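Local coordinates for protein ATP-dependent DNA ligase (Mycobacterium tuberculosis, PDB 6NHX) that seals DNA strands at the expense of ATP and probably acts with Ku in non-homologous end joining of double-strand breaks, at residues G30-Y35 against E105-D110; V76-A81 against S172-G177; L211-P216 against Q222-V227. The protein carries 1 engineered substitution. All blocks are in the same frame, centred on the assembly; numbering follows the deposited sequence.

Overall arrangement
Contacts 1 and 2 belong to the ATP-dependent ligase domain, and contact 3 lies in the C-terminal OB domain. Contacts 1 and 2 have centres 11 Å apart and touch directly. Strands 74-82 and 105-114 are neighbours in one antiparallel sheet, and Phe109 N lies 2.8 Å from Asp78 O in a probable hydrogen bond. Both contacts reach ATP: contact 1 grips the adenine, and contact 2 brings Glu80 close to the base. Contact 3 is remote from them. Its centre is 30 Å from that of contact 1 and 36 Å from that of contact 2, and its nearest atoms are about 13 Å and 20 Å away.

Contact 1 (G30-Y35 against E105-D110); sequences GMWDGY and EFWAFD. Engineered in segment 30-35: Met31 (natural residue Lys). With ATP (adenosine-5'-triphosphate), chain B.
Trp32, whose ring meets both Trp107 and Phe109, gives its backbone N-H to ATP N7; Trp32 N to ATP N7 is 2.9 Å and the bond is nearly straight at 173°. Two residues earlier, Gly30 O accepts from ATP N6 at 3.0 Å. Both of these bonds to the adenine come from the backbone of segment 30-35. The Trp32 indole points toward strand 105-114, while its CD1 side stays beside the adenine amino group. Trp107 approaches it edge-to-face, with ring planes at 84°. Trp107 CE3 stands over the centre of the Trp32 ring, and Trp107 CZ3 reaches Trp32 CE3 at 3.6 Å. The Trp107 indole is tied at its other end, where Trp107 NE1 donates to Glu105 OE1 at 2.9 Å. Phe109 CD2 meets the Trp32 rim, 4.2 Å from Trp32 CD1. The face of Phe109 lies against the base: ATP N1 sits over the ring centre, and Phe109 CE2 is 3.4 Å from ATP C6. Its CG sits between the backbone N and the carbonyl carbon (chi1 49°), which helps turn this face to the adenine. Segment 30-35 carries the KxDG motif. In this family its lysine takes up AMP; here that position is the engineered Met31, whose SD lies 3.8 Å from ATP C5'. Asp33 forms a salt bridge with Arg293. Together these groups make the adenine pocket of a covalent nucleotidyltransferase.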
loop_
_atom_site.group_PDB
_atom_site.type_symbol
_atom_site.label_atom_id
_atom_site.label_comp_id
_atom_site.label_asym_id
_atom_site.label_seq_id
_atom_site.Cartn_x
_atom_site.Cartn_y
_atom_site.Cartn_z
ATOM N N GLY A 30 5.969 -8.541 7.559
ATOM C CA GLY A 30 5.548 -8.435 6.180
ATOM C C GLY A 30 5.070 -7.035 5.842
ATOM O O GLY A 30 4.502 -6.319 6.672
ATOM N N MET A 31 5.358 -6.609 4.611
ATOM C CA MET A 31 4.809 -5.368 4.077
ATOM C C MET A 31 3.452 -5.667 3.443
ATOM O O MET A 31 3.371 -6.464 2.500
ATOM C CB MET A 31 5.753 -4.779 3.032
ATOM C CG MET A 31 5.179 -3.535 2.369
ATOM S SD MET A 31 6.172 -2.982 0.971
ATOM C CE MET A 31 7.641 -2.405 1.824
ATOM N N TRP A 32 2.403 -5.013 3.949
ATOM C CA TRP A 32 1.019 -5.246 3.526
ATOM C C TRP A 32 0.534 -4.075 2.671
ATOM O O TRP A 32 0.445 -2.943 3.164
ATOM C CB TRP A 32 0.098 -5.415 4.739
ATOM C CG TRP A 32 0.668 -6.293 5.822
ATOM C CD1 TRP A 32 0.874 -5.950 7.139
ATOM C CD2 TRP A 32 1.131 -7.641 5.677
ATOM N NE1 TRP A 32 1.422 -7.020 7.825
ATOM C CE2 TRP A 32 1.613 -8.058 6.942
ATOM C CE3 TRP A 32 1.217 -8.532 4.589
ATOM C CZ2 TRP A 32 2.129 -9.342 7.159
ATOM C CZ3 TRP A 32 1.741 -9.804 4.806
ATOM C CH2 TRP A 32 2.188 -10.197 6.084
ATOM N N ASP A 33 0.204 -4.334 1.400
ATOM C CA ASP A 33 -0.364 -3.278 0.561
ATOM C C ASP A 33 -1.807 -3.011 0.970
ATOM O O ASP A 33 -2.637 -3.924 0.974
ATOM C CB ASP A 33 -0.318 -3.666 -0.920
ATOM C CG ASP A 33 0.972 -3.229 -1.607
ATOM O OD1 ASP A 33 1.955 -2.948 -0.894
ATOM O OD2 ASP A 33 1.007 -3.164 -2.861
ATOM N N GLY A 34 -2.109 -1.777 1.335
ATOM C CA GLY A 34 -3.451 -1.402 1.739
ATOM C C GLY A 34 -3.482 0.071 2.080
ATOM O O GLY A 34 -2.669 0.842 1.548
ATOM N N TYR A 35 -4.386 0.476 2.964
ATOM C CA TYR A 35 -4.449 1.848 3.444
ATOM C C TYR A 35 -4.108 1.856 4.929
ATOM O O TYR A 35 -4.658 1.063 5.703
ATOM C CB TYR A 35 -5.836 2.462 3.245
ATOM C CG TYR A 35 -6.238 2.779 1.827
ATOM C CD1 TYR A 35 -5.316 3.211 0.881
ATOM C CD2 TYR A 35 -7.556 2.665 1.444
ATOM C CE1 TYR A 35 -5.718 3.502 -0.419
ATOM C CE2 TYR A 35 -7.963 2.953 0.166
ATOM C CZ TYR A 35 -7.050 3.367 -0.763
ATOM O OH TYR A 35 -7.506 3.642 -2.032
ATOM N N GLU A 105 -10.350 -6.160 5.812
ATOM C CA GLU A 105 -9.805 -6.535 7.109
ATOM C C GLU A 105 -8.904 -5.423 7.623
ATOM O O GLU A 105 -8.344 -4.641 6.853
ATOM C CB GLU A 105 -8.963 -7.808 6.988
ATOM C CG GLU A 105 -9.763 -9.005 6.521
ATOM C CD GLU A 105 -9.076 -10.340 6.724
ATOM O OE1 GLU A 105 -8.220 -10.463 7.614
ATOM O OE2 GLU A 105 -9.434 -11.295 6.002
ATOM N N PHE A 106 -8.731 -5.389 8.937
ATOM C CA PHE A 106 -7.710 -4.560 9.560
ATOM C C PHE A 106 -6.636 -5.482 10.118
ATOM O O PHE A 106 -6.932 -6.362 10.931
ATOM C CB PHE A 106 -8.309 -3.685 10.656
ATOM C CG PHE A 106 -7.284 -2.857 11.390
ATOM C CD1 PHE A 106 -6.585 -1.834 10.750
ATOM C CD2 PHE A 106 -7.001 -3.113 12.719
ATOM C CE1 PHE A 106 -5.652 -1.080 11.437
ATOM C CE2 PHE A 106 -6.051 -2.359 13.404
ATOM C CZ PHE A 106 -5.394 -1.353 12.775
ATOM N N TRP A 107 -5.403 -5.316 9.639
ATOM C CA TRP A 107 -4.262 -6.066 10.148
ATOM C C TRP A 107 -3.456 -5.122 11.029
ATOM O O TRP A 107 -2.817 -4.188 10.528
ATOM C CB TRP A 107 -3.403 -6.624 9.013
ATOM C CG TRP A 107 -4.057 -7.801 8.295
ATOM C CD1 TRP A 107 -5.343 -8.240 8.441
ATOM C CD2 TRP A 107 -3.450 -8.673 7.321
ATOM N NE1 TRP A 107 -5.573 -9.334 7.630
ATOM C CE2 TRP A 107 -4.425 -9.617 6.937
ATOM C CE3 TRP A 107 -2.182 -8.749 6.747
ATOM C CZ2 TRP A 107 -4.167 -10.618 6.004
ATOM C CZ3 TRP A 107 -1.931 -9.755 5.813
ATOM C CH2 TRP A 107 -2.919 -10.665 5.445
ATOM N N ALA A 108 -3.479 -5.387 12.330
ATOM C CA ALA A 108 -2.815 -4.519 13.293
ATOM C C ALA A 108 -1.342 -4.883 13.405
ATOM O O ALA A 108 -0.980 -6.067 13.439
ATOM C CB ALA A 108 -3.467 -4.683 14.667
ATOM N N PHE A 109 -0.500 -3.854 13.498
ATOM C CA PHE A 109 0.926 -4.068 13.719
ATOM C C PHE A 109 1.544 -3.190 14.796
ATOM O O PHE A 109 2.745 -3.328 15.073
ATOM C CB PHE A 109 1.755 -4.040 12.418
ATOM C CG PHE A 109 1.485 -2.859 11.514
ATOM C CD1 PHE A 109 1.765 -1.552 11.925
ATOM C CD2 PHE A 109 1.021 -3.063 10.201
ATOM C CE1 PHE A 109 1.542 -0.460 11.070
ATOM C CE2 PHE A 109 0.798 -1.980 9.346
ATOM C CZ PHE A 109 1.057 -0.686 9.778
ATOM N N ASP A 110 0.764 -2.325 15.439
ATOM C CA ASP A 110 1.284 -1.620 16.602
ATOM C C ASP A 110 0.146 -1.352 17.574
ATOM O O ASP A 110 -1.038 -1.368 17.215
ATOM C CB ASP A 110 2.063 -0.345 16.256
ATOM C CG ASP A 110 3.330 -0.207 17.079
ATOM O OD1 ASP A 110 3.293 -0.583 18.279
ATOM O OD2 ASP A 110 4.359 0.261 16.533
HETATM P PG ATP B . 4.956 5.951 2.176
HETATM O O1G ATP B . 6.080 5.287 2.945
HETATM O O2G ATP B . 5.045 7.462 2.078
HETATM O O3G ATP B . 3.587 5.470 2.622
HETATM P PB ATP B . 4.332 4.391 -0.222
HETATM O O1B ATP B . 4.871 4.384 -1.630
HETATM O O2B ATP B . 2.846 4.500 0.043
HETATM O O3B ATP B . 5.139 5.499 0.627
HETATM P PA ATP B . 5.757 1.884 0.077
HETATM O O1A ATP B . 7.078 2.443 -0.356
HETATM O O2A ATP B . 4.883 1.003 -0.777
HETATM O O3A ATP B . 4.860 3.109 0.569
HETATM O "O5'" ATP B . 5.918 1.270 1.567
HETATM C "C5'" ATP B . 4.902 0.439 2.121
HETATM C "C4'" ATP B . 3.775 1.274 2.738
HETATM O "O4'" ATP B . 2.930 0.374 3.453
HETATM C "C3'" ATP B . 4.255 2.304 3.739
HETATM O "O3'" ATP B . 3.276 3.335 3.836
HETATM C "C2'" ATP B . 4.231 1.504 5.010
HETATM O "O2'" ATP B . 4.161 2.330 6.181
HETATM C "C1'" ATP B . 2.974 0.656 4.850
HETATM N N9 ATP B . 3.100 -0.662 5.506
HETATM C C8 ATP B . 2.759 -1.860 4.969
HETATM N N7 ATP B . 2.971 -2.869 5.859
HETATM C C5 ATP B . 3.435 -2.290 6.983
HETATM C C6 ATP B . 3.875 -2.774 8.284
HETATM N N6 ATP B . 3.878 -4.085 8.553
HETATM N N1 ATP B . 4.294 -1.867 9.179
HETATM C C2 ATP B . 4.316 -0.553 8.926
HETATM N N3 ATP B . 3.941 -0.036 7.746
HETATM C C4 ATP B . 3.520 -0.853 6.755
#

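Contact 2 (V76-A81 against S172-G177). With ATP (adenosine-5'-triphosphate), chain B.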
loop_
_atom_site.group_PDB
_atom_site.type_symbol
_atom_site.label_atom_id
_atom_site.label_comp_id
_atom_site.label_asym_id
_atom_site.label_seq_id
_atom_site.Cartn_x
_atom_site.Cartn_y
_atom_site.Cartn_z
ATOM N N VAL A 76 -5.688 2.022 21.250
ATOM C CA VAL A 76 -5.344 2.637 19.977
ATOM C C VAL A 76 -4.387 1.696 19.266
ATOM O O VAL A 76 -3.343 1.324 19.814
ATOM C CB VAL A 76 -4.721 4.027 20.162
ATOM C CG1 VAL A 76 -4.226 4.565 18.831
ATOM C CG2 VAL A 76 -5.720 4.986 20.784
ATOM N N LEU A 77 -4.764 1.284 18.062
ATOM C CA LEU A 77 -3.975 0.381 17.246
ATOM C C LEU A 77 -3.507 1.102 15.995
ATOM O O LEU A 77 -4.120 2.073 15.539
ATOM C CB LEU A 77 -4.818 -0.823 16.811
ATOM C CG LEU A 77 -5.449 -1.568 17.984
ATOM C CD1 LEU A 77 -6.748 -2.219 17.545
ATOM C CD2 LEU A 77 -4.480 -2.594 18.516
ATOM N N ASP A 78 -2.397 0.620 15.463
ATOM C CA ASP A 78 -1.865 1.030 14.172
ATOM C C ASP A 78 -1.843 -0.201 13.284
ATOM O O ASP A 78 -1.497 -1.293 13.737
ATOM C CB ASP A 78 -0.446 1.557 14.378
ATOM C CG ASP A 78 0.166 2.178 13.129
ATOM O OD1 ASP A 78 -0.516 2.352 12.095
ATOM O OD2 ASP A 78 1.377 2.502 13.203
ATOM N N GLY A 79 -2.214 -0.036 12.020
ATOM C CA GLY A 79 -2.177 -1.165 11.117
ATOM C C GLY A 79 -2.615 -0.766 9.730
ATOM O O GLY A 79 -2.648 0.416 9.385
ATOM N N GLU A 80 -2.982 -1.778 8.949
ATOM C CA GLU A 80 -3.336 -1.598 7.545
ATOM C C GLU A 80 -4.729 -2.155 7.300
ATOM O O GLU A 80 -5.019 -3.287 7.697
ATOM C CB GLU A 80 -2.341 -2.345 6.645
ATOM C CG GLU A 80 -2.272 -1.834 5.220
ATOM C CD GLU A 80 -1.198 -0.782 5.039
ATOM O OE1 GLU A 80 -0.494 -0.473 6.019
ATOM O OE2 GLU A 80 -1.049 -0.267 3.916
ATOM N N ALA A 81 -5.587 -1.375 6.644
ATOM C CA ALA A 81 -6.805 -1.936 6.077
ATOM C C ALA A 81 -6.439 -2.595 4.756
ATOM O O ALA A 81 -5.738 -2.000 3.934
ATOM C CB ALA A 81 -7.845 -0.841 5.855
ATOM N N SER A 172 12.956 0.541 19.552
ATOM C CA SER A 172 12.530 1.841 19.048
ATOM C C SER A 172 11.199 2.300 19.652
ATOM O O SER A 172 10.269 1.510 19.853
ATOM C CB SER A 172 12.464 1.865 17.512
ATOM O OG SER A 172 11.581 0.901 16.974
ATOM N N ARG A 173 11.118 3.602 19.904
ATOM C CA ARG A 173 9.883 4.242 20.318
ATOM C C ARG A 173 8.995 4.494 19.097
ATOM O O ARG A 173 9.411 4.350 17.943
ATOM C CB ARG A 173 10.183 5.528 21.094
ATOM C CG ARG A 173 9.965 6.836 20.331
ATOM C CD ARG A 173 10.462 8.061 21.110
ATOM N NE ARG A 173 9.685 8.330 22.324
ATOM C CZ ARG A 173 8.427 8.773 22.350
ATOM N NH1 ARG A 173 7.768 9.006 21.219
ATOM N NH2 ARG A 173 7.824 8.988 23.517
ATOM N N TYR A 174 7.745 4.861 19.349
ATOM C CA TYR A 174 6.812 5.221 18.287
ATOM C C TYR A 174 6.825 6.730 18.125
ATOM O O TYR A 174 6.569 7.458 19.087
ATOM C CB TYR A 174 5.395 4.743 18.614
ATOM C CG TYR A 174 4.497 4.764 17.401
ATOM C CD1 TYR A 174 4.374 3.640 16.589
ATOM C CD2 TYR A 174 3.821 5.930 17.027
ATOM C CE1 TYR A 174 3.555 3.651 15.447
ATOM C CE2 TYR A 174 3.022 5.958 15.880
ATOM C CZ TYR A 174 2.893 4.813 15.105
ATOM O OH TYR A 174 2.106 4.840 13.978
ATOM N N GLN A 175 7.132 7.202 16.911
ATOM C CA GLN A 175 7.271 8.627 16.619
ATOM C C GLN A 175 6.168 9.077 15.669
ATOM O O GLN A 175 6.310 8.975 14.441
ATOM C CB GLN A 175 8.658 8.905 16.027
ATOM C CG GLN A 175 9.763 8.442 16.947
ATOM C CD GLN A 175 11.123 8.966 16.558
ATOM O OE1 GLN A 175 12.058 8.191 16.352
ATOM N NE2 GLN A 175 11.248 10.285 16.466
ATOM N N PRO A 176 5.038 9.562 16.187
ATOM C CA PRO A 176 3.919 9.902 15.305
ATOM C C PRO A 176 4.304 10.974 14.295
ATOM O O PRO A 176 4.977 11.955 14.622
ATOM C CB PRO A 176 2.841 10.404 16.275
ATOM C CG PRO A 176 3.192 9.791 17.587
ATOM C CD PRO A 176 4.685 9.703 17.615
ATOM N N GLY A 177 3.885 10.755 13.051
ATOM C CA GLY A 177 4.025 11.762 12.021
ATOM C C GLY A 177 5.425 11.932 11.486
ATOM O O GLY A 177 5.695 12.924 10.807
HETATM P PG ATP B . 4.956 5.951 2.176
HETATM O O1G ATP B . 6.080 5.287 2.945
HETATM O O2G ATP B . 5.045 7.462 2.078
HETATM O O3G ATP B . 3.587 5.470 2.622
HETATM P PB ATP B . 4.332 4.391 -0.222
HETATM O O1B ATP B . 4.871 4.384 -1.630
HETATM O O2B ATP B . 2.846 4.500 0.043
HETATM O O3B ATP B . 5.139 5.499 0.627
HETATM P PA ATP B . 5.757 1.884 0.077
HETATM O O1A ATP B . 7.078 2.443 -0.356
HETATM O O2A ATP B . 4.883 1.003 -0.777
HETATM O O3A ATP B . 4.860 3.109 0.569
HETATM O "O5'" ATP B . 5.918 1.270 1.567
HETATM C "C5'" ATP B . 4.902 0.439 2.121
HETATM C "C4'" ATP B . 3.775 1.274 2.738
HETATM O "O4'" ATP B . 2.930 0.374 3.453
HETATM C "C3'" ATP B . 4.255 2.304 3.739
HETATM O "O3'" ATP B . 3.276 3.335 3.836
HETATM C "C2'" ATP B . 4.231 1.504 5.010
HETATM O "O2'" ATP B . 4.161 2.330 6.181
HETATM C "C1'" ATP B . 2.974 0.656 4.850
HETATM N N9 ATP B . 3.100 -0.662 5.506
HETATM C C8 ATP B . 2.759 -1.860 4.969
HETATM N N7 ATP B . 2.971 -2.869 5.859
HETATM C C5 ATP B . 3.435 -2.290 6.983
HETATM C C6 ATP B . 3.875 -2.774 8.284
HETATM N N6 ATP B . 3.878 -4.085 8.553
HETATM N N1 ATP B . 4.294 -1.867 9.179
HETATM C C2 ATP B . 4.316 -0.553 8.926
HETATM N N3 ATP B . 3.941 -0.036 7.746
HETATM C C4 ATP B . 3.520 -0.853 6.755
#
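Asp78 and Tyr174 are joined by their side chains and not by their backbones, since strand 76-81 and the loop 172-177 come no nearer than 10.5 Å between the CA of Asp78 and the CA of Tyr174. Asp78, Gly79 and Glu80 form the DGE signature of nucleotidyltransferase motif III. The loop connects strand 164-169 to strand 179-180, which belong to the other sheet of the ligase domain. The contact therefore ties the two sheets of the adenylation fold together.

Strand 105-114 carries a classic beta bulge facing Asp78, formed by Phe109 and Asp110. With CG anti to the backbone N (chi1 -173°), the Asp78 carboxylate is directed to the loop side. Tyr174 reaches back with its hydroxyl. Tyr174 OH donates to Asp78 OD2 at 2.6 Å, a short bond between two buried groups. The hydroxyl comes from well above the carboxylate plane, 58° out of it. The carboxylate and the phenol ring stand 83° apart, and OD2 sits at the ring edge, 3.3 Å from Tyr174 CE1. Pro176 CG lies in the ring plane at another part of the edge, beside CD2 and CE2.

Both groups have further partners: Tyr174 OH also bonds to Met11 N, and the other carboxylate oxygen, Asp78 OD1, forms a salt bridge with Arg36 NE. The salt bridge helps hold the orientation of the carboxylate. The Tyr174 side chain also packs on Leu112 of strand 105-114.

Two residues on from Asp78, Glu80 turns toward the nucleotide. Its chain bends beyond CG, and Glu80 OE1 ends 3.6 Å from ATP N9.

Contact 3 (L211-P216 against Q222-V227); sequences LLMGIP and QFAGRV
Leu212 and Arg226 run side by side on one face of the hairpin. Leu212 CD1 is the hub there: it lies 3.8 Å from Arg226 CB and 3.8 Å from Phe223 CE2. It also sits over one face of the guanidinium, offset toward its rim. Arg226 CG is anti to the backbone N (chi1 173°), and a later bend folds the guanidinium over the leucine, where NH1 bonds to Ser210 OG. The Phe223 ring is laid along the strand and has Gly225 N over one face.

The other face includes Leu211, Met213 and Val227. Met213 crosses Val227 at about a right angle, with Met213 SD 3.7 Å from Val227 CB. A bend at chi3 (-64°) brings Met213 CE back to 3.2 Å from Gly225 O. Val227 CG1 packs 3.8 Å from Leu211 CB. Both Met213 and Val227 also touch Val276 of strand 273-278.

The backbones pair antiparallel. Met213 bonds to two successive residues: its N donates to Gly225 O, and its O accepts from Ala224 N at 2.8 Å. The extra residue on strand 220-228 makes a beta bulge. Near the turn, Gln222 and Ile215 exchange two backbone bonds. Gln222 NE2 reaches a water at 2.7 Å, and that water donates to Pro216 O. This is a bulged beta hairpin within the curled antiparallel sheet of the C-terminal OB domain of ATP-dependent DNA ligases.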
loop_
_atom_site.group_PDB
_atom_site.type_symbol
_atom_site.label_atom_id
_atom_site.label_comp_id
_atom_site.label_asym_id
_atom_site.label_seq_id
_atom_site.Cartn_x
_atom_site.Cartn_y
_atom_site.Cartn_z
ATOM N N LEU A 211 -3.203 -0.664 -19.752
ATOM C CA LEU A 211 -2.901 0.754 -19.748
ATOM C C LEU A 211 -1.591 0.958 -20.483
ATOM O O LEU A 211 -0.657 0.159 -20.349
ATOM C CB LEU A 211 -2.774 1.284 -18.324
ATOM C CG LEU A 211 -4.062 1.174 -17.510
ATOM C CD1 LEU A 211 -3.767 1.466 -16.079
ATOM C CD2 LEU A 211 -5.088 2.142 -18.022
ATOM N N LEU A 212 -1.535 2.034 -21.249
ATOM C CA LEU A 212 -0.343 2.411 -21.987
ATOM C C LEU A 212 0.363 3.476 -21.155
ATOM O O LEU A 212 -0.199 4.552 -20.920
ATOM C CB LEU A 212 -0.732 2.928 -23.372
ATOM C CG LEU A 212 -1.272 1.878 -24.366
ATOM C CD1 LEU A 212 -0.378 0.646 -24.442
ATOM C CD2 LEU A 212 -2.725 1.462 -24.091
ATOM N N MET A 213 1.571 3.157 -20.691
ATOM C CA MET A 213 2.320 3.916 -19.700
ATOM C C MET A 213 3.357 4.801 -20.363
ATOM O O MET A 213 3.908 4.453 -21.411
ATOM C CB MET A 213 3.104 2.954 -18.800
ATOM C CG MET A 213 2.291 1.891 -18.084
ATOM S SD MET A 213 3.427 0.754 -17.248
ATOM C CE MET A 213 4.281 0.026 -18.638
ATOM N N GLY A 214 3.676 5.916 -19.706
ATOM C CA GLY A 214 4.770 6.747 -20.175
ATOM C C GLY A 214 5.499 7.479 -19.061
ATOM O O GLY A 214 4.970 7.649 -17.949
ATOM N N ILE A 215 6.706 7.910 -19.381
ATOM C CA ILE A 215 7.502 8.775 -18.507
ATOM C C ILE A 215 7.516 10.163 -19.144
ATOM O O ILE A 215 7.886 10.284 -20.314
ATOM C CB ILE A 215 8.942 8.251 -18.355
ATOM C CG1 ILE A 215 8.958 6.823 -17.808
ATOM C CG2 ILE A 215 9.769 9.184 -17.475
ATOM C CD1 ILE A 215 8.411 6.671 -16.401
ATOM N N PRO A 216 7.139 11.218 -18.422
ATOM C CA PRO A 216 7.137 12.555 -19.036
ATOM C C PRO A 216 8.531 12.976 -19.480
ATOM O O PRO A 216 9.517 12.813 -18.753
ATOM C CB PRO A 216 6.610 13.459 -17.915
ATOM C CG PRO A 216 5.834 12.537 -17.042
ATOM C CD PRO A 216 6.592 11.244 -17.059
ATOM N N GLN A 222 7.184 9.468 -22.829
ATOM C CA GLN A 222 8.029 8.467 -23.469
ATOM C C GLN A 222 7.414 7.111 -23.153
ATOM O O GLN A 222 7.390 6.685 -21.994
ATOM C CB GLN A 222 9.456 8.593 -22.947
ATOM C CG GLN A 222 9.999 10.008 -23.112
ATOM C CD GLN A 222 11.310 10.228 -22.390
ATOM O OE1 GLN A 222 12.379 9.958 -22.934
ATOM N NE2 GLN A 222 11.235 10.731 -21.163
ATOM N N PHE A 223 6.884 6.452 -24.179
ATOM C CA PHE A 223 6.141 5.211 -23.999
ATOM C C PHE A 223 7.001 4.168 -23.289
ATOM O O PHE A 223 8.145 3.904 -23.682
ATOM C CB PHE A 223 5.704 4.722 -25.381
ATOM C CG PHE A 223 4.905 3.455 -25.374
ATOM C CD1 PHE A 223 5.203 2.439 -26.271
ATOM C CD2 PHE A 223 3.839 3.289 -24.512
ATOM C CE1 PHE A 223 4.463 1.274 -26.294
ATOM C CE2 PHE A 223 3.095 2.127 -24.530
ATOM C CZ PHE A 223 3.414 1.110 -25.421
ATOM N N ALA A 224 6.455 3.597 -22.221
ATOM C CA ALA A 224 7.165 2.632 -21.398
ATOM C C ALA A 224 6.561 1.237 -21.467
ATOM O O ALA A 224 7.060 0.320 -20.798
ATOM C CB ALA A 224 7.177 3.112 -19.940
ATOM N N GLY A 225 5.510 1.049 -22.244
ATOM C CA GLY A 225 4.931 -0.261 -22.455
ATOM C C GLY A 225 3.478 -0.326 -22.027
ATOM O O GLY A 225 2.916 0.595 -21.436
ATOM N N ARG A 226 2.875 -1.449 -22.374
ATOM C CA ARG A 226 1.536 -1.769 -21.926
ATOM C C ARG A 226 1.630 -2.545 -20.624
ATOM O O ARG A 226 2.455 -3.455 -20.489
ATOM C CB ARG A 226 0.841 -2.629 -22.978
ATOM C CG ARG A 226 -0.500 -3.149 -22.530
ATOM C CD ARG A 226 -1.009 -4.258 -23.435
ATOM N NE ARG A 226 -0.839 -3.910 -24.838
ATOM C CZ ARG A 226 -1.629 -3.074 -25.500
ATOM N NH1 ARG A 226 -2.661 -2.503 -24.893
ATOM N NH2 ARG A 226 -1.388 -2.812 -26.776
ATOM N N VAL A 227 0.796 -2.170 -19.661
ATOM C CA VAL A 227 0.684 -2.882 -18.391
ATOM C C VAL A 227 -0.718 -3.459 -18.300
ATOM O O VAL A 227 -1.709 -2.725 -18.378
ATOM C CB VAL A 227 1.032 -2.008 -17.167
ATOM C CG1 VAL A 227 0.073 -0.843 -16.980
ATOM C CG2 VAL A 227 1.103 -2.869 -15.899
HETATM O O HOH W 1 12.648 12.127 -19.290
#